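Local coordinates for putative large adhesion protein (Lap) involved in biofilm formation (Marinobacter hydrocarbonoclasticus ATCC 49840, PDB 6M8M) that binds glucose at a calcium-containing site of its PA14 domain and probably takes part in biofilm formation as part of a large RTX adhesin, at residues R140-N144 and G145-A149. Numbering follows the deposited sequence.
Sequences RIEVN and GQTVA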
loop_
_atom_site.group_PDB
_atom_site.type_symbol
_atom_site.label_atom_id
_atom_site.label_comp_id
_atom_site.label_asym_id
_atom_site.label_seq_id
_atom_site.Cartn_x
_atom_site.Cartn_y
_atom_site.Cartn_z
ATOM N N ARG A 140 3.647 5.162 -3.050
ATOM C CA ARG A 140 4.286 6.180 -2.229
ATOM C C ARG A 140 3.994 5.863 -0.771
ATOM O O ARG A 140 2.844 5.552 -0.428
ATOM C CB ARG A 140 3.786 7.586 -2.544
ATOM C CG ARG A 140 4.447 8.626 -1.615
ATOM C CD ARG A 140 4.061 10.038 -1.939
ATOM N NE ARG A 140 4.691 10.467 -3.176
ATOM C CZ ARG A 140 4.400 11.597 -3.793
ATOM N NH1 ARG A 140 3.470 12.410 -3.301
ATOM N NH2 ARG A 140 5.016 11.900 -4.918
ATOM N N ILE A 141 5.015 5.950 0.077
ATOM C CA ILE A 141 4.877 5.867 1.529
ATOM C C ILE A 141 5.221 7.226 2.118
ATOM O O ILE A 141 6.280 7.788 1.823
ATOM C CB ILE A 141 5.806 4.796 2.139
ATOM C CG1 ILE A 141 5.611 3.453 1.433
ATOM C CG2 ILE A 141 5.580 4.720 3.648
ATOM C CD1 ILE A 141 6.373 2.303 2.043
ATOM N N GLU A 142 4.339 7.743 2.952
ATOM C CA GLU A 142 4.562 8.978 3.690
ATOM C C GLU A 142 4.482 8.701 5.183
ATOM O O GLU A 142 3.617 7.944 5.637
ATOM C CB GLU A 142 3.512 10.025 3.307
ATOM C CG GLU A 142 3.661 10.541 1.892
ATOM C CD GLU A 142 2.502 11.412 1.437
ATOM O OE1 GLU A 142 1.498 11.509 2.176
ATOM O OE2 GLU A 142 2.601 11.999 0.335
ATOM N N VAL A 143 5.393 9.289 5.948
ATOM C CA VAL A 143 5.382 9.215 7.406
ATOM C C VAL A 143 5.309 10.643 7.904
ATOM O O VAL A 143 6.137 11.482 7.524
ATOM C CB VAL A 143 6.614 8.488 7.956
ATOM C CG1 VAL A 143 6.692 8.647 9.475
ATOM C CG2 VAL A 143 6.557 7.012 7.581
ATOM N N ASN A 144 4.280 10.939 8.695
ATOM C CA ASN A 144 4.037 12.294 9.181
ATOM C C ASN A 144 4.026 13.281 8.021
ATOM O O ASN A 144 4.557 14.395 8.110
ATOM C CB ASN A 144 5.039 12.676 10.260
ATOM C CG ASN A 144 4.727 12.009 11.589
ATOM O OD1 ASN A 144 3.565 11.900 11.985
ATOM N ND2 ASN A 144 5.760 11.528 12.268
ATOM N N GLY A 145 3.418 12.861 6.914
ATOM C CA GLY A 145 3.213 13.705 5.762
ATOM C C GLY A 145 4.396 13.854 4.831
ATOM O O GLY A 145 4.265 14.526 3.801
ATOM N N GLN A 146 5.537 13.259 5.148
ATOM C CA GLN A 146 6.727 13.376 4.320
ATOM C C GLN A 146 6.977 12.082 3.560
ATOM O O GLN A 146 6.872 10.997 4.120
ATOM C CB GLN A 146 7.930 13.692 5.195
ATOM C CG GLN A 146 7.855 15.076 5.822
ATOM C CD GLN A 146 8.045 16.176 4.789
ATOM O OE1 GLN A 146 9.028 16.177 4.041
ATOM N NE2 GLN A 146 7.098 17.102 4.726
ATOM N N THR A 147 7.329 12.200 2.292
ATOM C CA THR A 147 7.624 11.026 1.485
ATOM C C THR A 147 8.893 10.365 1.972
ATOM O O THR A 147 9.944 11.010 2.073
ATOM C CB THR A 147 7.778 11.432 0.024
ATOM O OG1 THR A 147 6.543 12.004 -0.397
ATOM C CG2 THR A 147 8.138 10.248 -0.841
ATOM N N VAL A 148 8.815 9.066 2.237
ATOM C CA VAL A 148 9.972 8.292 2.669
ATOM C C VAL A 148 10.277 7.132 1.739
ATOM O O VAL A 148 11.326 6.494 1.891
ATOM C CB VAL A 148 9.839 7.797 4.126
ATOM C CG1 VAL A 148 9.673 8.986 5.088
ATOM C CG2 VAL A 148 8.693 6.816 4.284
ATOM N N ALA A 149 9.386 6.794 0.813
ATOM C CA ALA A 149 9.675 5.779 -0.195
ATOM C C ALA A 149 8.689 5.974 -1.329
ATOM O O ALA A 149 7.534 6.329 -1.079
ATOM C CB ALA A 149 9.520 4.358 0.366
HETATM O O HOH W 1 1.903 10.304 6.792
HETATM O O HOH W 2 4.668 13.780 0.687
#
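Val148 lays its CG2 methyl against two side chains of the preceding strand, 3.8 Å from Ile141 CG2 and 3.9 Å from Val143 CG2. That methyl sits between its own backbone N and carbonyl carbon (chi1 of Val148 -59°), which turns it back toward the hairpin partner. Phe131 packs on all three residues, and Phe165 of strand 158-166 closes on both valines, so this greasy face of the hairpin meets the second sheet of the PA14 domain.

A classic beta bulge, in which Val148 and Ala149 both stand opposite Ile141, accompanies this placement and is consistent with it. Ile141 O accepts a nearly straight bond from Val148 N at 2.9 Å and a weak one from Ala149 N at 3.4 Å, while Ile141 N reaches Ala149 O at 2.8 Å. Toward the turn the Val143-Gln146 pair is bonded both ways, closing a type I' turn whose two central residues, Asn144 and Gly145, both have positive phi. The side-chain amide of Asn144 is hydrogen-bonded to His173 and to the backbone N of Ser174.

The other face is polar. Thr147 OG1 lies over one face of the Arg140 guanidinium, 3.7 Å from Arg140 NE, the two side chains crossing at about a right angle. Arg140 bends at chi3 (-72°) and forms a salt bridge with Glu150; its approach to Glu142 is a long ion pair. One water joins Thr147 OG1 (2.8 Å) to Gly145 O and, weakly, to Glu142 OE2. The hairpin is therefore amphipathic: its apolar face packs through the methyls of branched side chains against aromatic rings, whereas the polar face relies partly on water to link its groups.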